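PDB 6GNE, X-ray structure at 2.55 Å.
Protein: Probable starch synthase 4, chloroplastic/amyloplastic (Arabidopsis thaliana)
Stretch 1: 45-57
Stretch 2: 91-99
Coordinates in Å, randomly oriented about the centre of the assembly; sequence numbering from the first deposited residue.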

# COMPACT_ATOMS: atom_id res chain seq x y z
N LEU A 45 -16.12 1.34 -16.24
CA LEU A 45 -16.28 2.69 -15.76
C LEU A 45 -15.85 2.67 -14.31
O LEU A 45 -16.57 2.18 -13.46
CB LEU A 45 -17.73 3.14 -15.89
CG LEU A 45 -18.13 4.53 -15.38
CD1 LEU A 45 -17.21 5.60 -15.95
CD2 LEU A 45 -19.63 4.80 -15.69
N VAL A 46 -14.66 3.17 -14.03
CA VAL A 46 -14.11 3.17 -12.68
C VAL A 46 -14.17 4.57 -12.11
O VAL A 46 -13.81 5.54 -12.80
CB VAL A 46 -12.63 2.71 -12.72
CG1 VAL A 46 -11.96 2.88 -11.36
CG2 VAL A 46 -12.54 1.28 -13.23
N GLU A 47 -14.63 4.70 -10.89
CA GLU A 47 -14.71 6.00 -10.20
C GLU A 47 -14.21 5.84 -8.77
O GLU A 47 -14.37 4.77 -8.15
CB GLU A 47 -16.14 6.50 -10.12
CG GLU A 47 -16.65 7.28 -11.33
CD GLU A 47 -18.13 7.61 -11.21
OE1 GLU A 47 -18.68 7.51 -10.08
OE2 GLU A 47 -18.68 8.06 -12.25
N ILE A 48 -13.63 6.90 -8.23
CA ILE A 48 -13.08 6.84 -6.89
C ILE A 48 -13.66 7.93 -6.02
O ILE A 48 -13.87 9.02 -6.48
CB ILE A 48 -11.55 6.91 -6.95
CG1 ILE A 48 -11.06 5.64 -7.66
CG2 ILE A 48 -10.96 6.98 -5.55
CD1 ILE A 48 -9.72 5.80 -8.30
N ILE A 49 -13.96 7.58 -4.77
CA ILE A 49 -14.45 8.52 -3.79
C ILE A 49 -13.44 8.61 -2.64
O ILE A 49 -13.13 7.59 -2.05
CB ILE A 49 -15.84 8.14 -3.26
CG1 ILE A 49 -16.85 8.13 -4.43
CG2 ILE A 49 -16.29 9.10 -2.16
CD1 ILE A 49 -18.22 7.56 -4.08
N LEU A 50 -12.93 9.83 -2.40
CA LEU A 50 -11.95 10.14 -1.35
C LEU A 50 -12.44 11.25 -0.45
O LEU A 50 -13.35 11.97 -0.83
CB LEU A 50 -10.63 10.65 -1.97
CG LEU A 50 -9.89 9.72 -2.91
CD1 LEU A 50 -8.68 10.42 -3.48
CD2 LEU A 50 -9.47 8.45 -2.19
N PRO A 51 -11.83 11.41 0.72
CA PRO A 51 -12.01 12.66 1.41
C PRO A 51 -11.23 13.78 0.72
O PRO A 51 -10.26 13.53 0.03
CB PRO A 51 -11.41 12.40 2.80
CG PRO A 51 -11.31 10.91 2.92
CD PRO A 51 -11.03 10.46 1.51
N LYS A 52 -11.66 15.01 0.95
CA LYS A 52 -10.87 16.17 0.60
C LYS A 52 -10.04 16.53 1.82
O LYS A 52 -10.47 17.31 2.68
CB LYS A 52 -11.76 17.35 0.20
CG LYS A 52 -10.98 18.61 -0.16
CD LYS A 52 -11.01 18.96 -1.65
CE LYS A 52 -10.46 20.35 -1.93
NZ LYS A 52 -10.82 21.38 -0.88
N TYR A 53 -8.84 15.96 1.89
CA TYR A 53 -7.88 16.34 2.91
C TYR A 53 -7.31 17.72 2.58
O TYR A 53 -7.12 18.07 1.41
CB TYR A 53 -6.73 15.37 2.99
CG TYR A 53 -7.10 13.93 3.32
CD1 TYR A 53 -7.40 13.53 4.62
CD2 TYR A 53 -7.10 12.96 2.32
CE1 TYR A 53 -7.71 12.21 4.90
CE2 TYR A 53 -7.40 11.64 2.60
CZ TYR A 53 -7.71 11.26 3.88
OH TYR A 53 -8.00 9.94 4.14
N ASP A 54 -7.07 18.51 3.62
CA ASP A 54 -6.31 19.75 3.48
C ASP A 54 -4.86 19.49 3.03
O ASP A 54 -4.24 20.33 2.34
CB ASP A 54 -6.33 20.54 4.79
CG ASP A 54 -5.82 19.72 6.00
OD1 ASP A 54 -5.59 18.47 5.94
OD2 ASP A 54 -5.65 20.36 7.05
N CYS A 55 -4.31 18.34 3.41
CA CYS A 55 -2.93 18.01 3.13
C CYS A 55 -2.77 17.23 1.84
O CYS A 55 -1.74 16.58 1.63
CB CYS A 55 -2.31 17.26 4.34
SG CYS A 55 -3.16 15.74 4.85
N MET A 56 -3.77 17.27 0.95
CA MET A 56 -3.67 16.56 -0.32
C MET A 56 -2.68 17.22 -1.26
O MET A 56 -2.33 18.38 -1.11
CB MET A 56 -5.06 16.42 -0.98
CG MET A 56 -5.65 17.71 -1.61
SD MET A 56 -7.35 17.51 -2.22
CE MET A 56 -7.23 17.64 -4.00
N GLN A 57 -2.18 16.43 -2.21
CA GLN A 57 -1.18 16.87 -3.15
C GLN A 57 -1.88 17.33 -4.44
O GLN A 57 -2.36 16.52 -5.22
CB GLN A 57 -0.20 15.73 -3.41
CG GLN A 57 1.13 16.17 -4.05
CD GLN A 57 1.79 15.08 -4.90
OE1 GLN A 57 2.69 14.39 -4.42
NE2 GLN A 57 1.32 14.89 -6.15
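Stretch 2, residues 91-99: GLPVHFIEP

The pairing of these two segments is unusual for how little interrupts it: although Pro 51 and Pro 93 stand in the paired segments, an unbroken ladder of five backbone hydrogen bonds joins residues 45 or 47 positions apart in sequence. The example, from a probable starch synthase of Arabidopsis, illustrates a general rule of parallel β-structure, that one strand engages its neighbour through alternate residues and leaves the intervening ones free of that bonding duty.

Stretch 2 is extended from Leu 92 through Pro 99, the strand continuing beyond, and runs beside the strand Leu 45 to Pro 51 in the same direction, the two axes crossing at -27° and approaching to 4.5 Å. The ladder opens where Ile 48 N donates to Pro 93 O at 3.1 Å, and His 95 N returns a bond to Ile 48 O at 2.9 Å. Leu 50 repeats the pattern, its N reaching His 95 O at 2.9 Å while its O accepts from Ile 97 N, also at 2.9 Å. Lys 52 N closes the series on Ile 97 O at 2.8 Å, just beyond the strand proper. Pro 93 thus contributes its carbonyl, and Pro 51, lying between the bonding residues Leu 50 and Lys 52, is not called upon for an amide hydrogen. Cα hydrogens add support: Val 94 CA lies 3.3 Å from Ile 48 O, and Phe 96 CA the same distance from Leu 50 O.

Bridged residues share a face of the sheet. Ile 48 and Val 94 lie on one face with Leu 50 and Phe 96, and here Leu 50 CD1 packs against both Val 94 CG1 and Phe 96 CE2, each at 3.9 Å. The Phe 96 ring is covered on one face by Met 56, whose CE is 4.0 Å from Phe 96 CE2; Met 56 is the last residue of a type I turn that begins at Tyr 53. Earlier along the strands, Ile 48 CD1 meets Leu 92 CD1 at 3.6 Å, and Val 46 CG1 approaches Leu 92 CD2 at 3.8 Å.

The other face carries Ile 49 with His 95 and Pro 51 with Ile 97. Ile 49 spans two neighbours, its CG1 lying 4.2 Å from His 95 CB and its CG2 3.8 Å from Ile 97 CD1. Beyond the last bridge, a long salt bridge of 3.8 Å links Lys 52 NZ to Glu 98 OE1, adding a charged contact to an interface otherwise built largely from backbone hydrogen bonds and apolar packing.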

# COMPACT_ATOMS: atom_id res chain seq x y z
N GLY A 91 -6.18 10.12 -15.15
CA GLY A 91 -7.23 9.57 -15.98
C GLY A 91 -8.41 8.99 -15.24
O GLY A 91 -9.39 8.63 -15.88
N LEU A 92 -8.37 8.87 -13.91
CA LEU A 92 -9.52 8.38 -13.16
C LEU A 92 -10.40 9.55 -12.68
O LEU A 92 -9.88 10.52 -12.17
CB LEU A 92 -9.07 7.53 -11.97
CG LEU A 92 -8.38 6.24 -12.39
CD1 LEU A 92 -7.56 5.70 -11.24
CD2 LEU A 92 -9.35 5.21 -12.92
N PRO A 93 -11.72 9.45 -12.84
CA PRO A 93 -12.59 10.42 -12.17
C PRO A 93 -12.61 10.23 -10.66
O PRO A 93 -12.71 9.11 -10.19
CB PRO A 93 -14.00 10.13 -12.75
CG PRO A 93 -13.79 9.18 -13.87
CD PRO A 93 -12.49 8.46 -13.62
N VAL A 94 -12.50 11.32 -9.91
CA VAL A 94 -12.49 11.27 -8.46
C VAL A 94 -13.50 12.27 -7.89
O VAL A 94 -13.68 13.35 -8.45
CB VAL A 94 -11.09 11.59 -7.90
CG1 VAL A 94 -11.05 11.39 -6.39
CG2 VAL A 94 -10.06 10.71 -8.60
N HIS A 95 -14.16 11.87 -6.81
CA HIS A 95 -15.07 12.69 -6.03
C HIS A 95 -14.43 12.85 -4.67
O HIS A 95 -14.20 11.88 -3.97
CB HIS A 95 -16.46 12.03 -5.91
CG HIS A 95 -17.29 12.15 -7.15
ND1 HIS A 95 -17.23 11.23 -8.18
CD2 HIS A 95 -18.17 13.11 -7.55
CE1 HIS A 95 -18.05 11.61 -9.15
NE2 HIS A 95 -18.63 12.75 -8.79
N PHE A 96 -14.12 14.09 -4.30
CA PHE A 96 -13.56 14.41 -2.99
C PHE A 96 -14.65 15.00 -2.11
O PHE A 96 -15.29 15.98 -2.48
CB PHE A 96 -12.44 15.45 -3.11
CG PHE A 96 -11.35 15.11 -4.08
CD1 PHE A 96 -11.45 15.48 -5.41
CD2 PHE A 96 -10.21 14.46 -3.66
CE1 PHE A 96 -10.44 15.19 -6.29
CE2 PHE A 96 -9.18 14.17 -4.54
CZ PHE A 96 -9.31 14.53 -5.86
N ILE A 97 -14.86 14.41 -0.94
CA ILE A 97 -15.91 14.88 -0.03
C ILE A 97 -15.29 15.84 0.98
O ILE A 97 -14.35 15.48 1.69
CB ILE A 97 -16.60 13.69 0.68
CG1 ILE A 97 -17.17 12.71 -0.36
CG2 ILE A 97 -17.71 14.16 1.58
CD1 ILE A 97 -17.97 11.57 0.25
N GLU A 98 -15.80 17.07 1.01
CA GLU A 98 -15.41 18.07 2.02
C GLU A 98 -16.53 18.28 3.06
O GLU A 98 -17.47 19.02 2.79
CB GLU A 98 -15.05 19.39 1.35
CG GLU A 98 -14.33 20.34 2.26
CD GLU A 98 -13.95 21.66 1.64
OE1 GLU A 98 -14.35 22.04 0.49
OE2 GLU A 98 -13.24 22.36 2.38
N PRO A 99 -16.45 17.63 4.24
CA PRO A 99 -17.53 17.81 5.22
C PRO A 99 -17.54 19.18 5.87
O PRO A 99 -16.51 19.81 6.07
CB PRO A 99 -17.25 16.73 6.27
CG PRO A 99 -16.37 15.74 5.58
CD PRO A 99 -15.51 16.57 4.66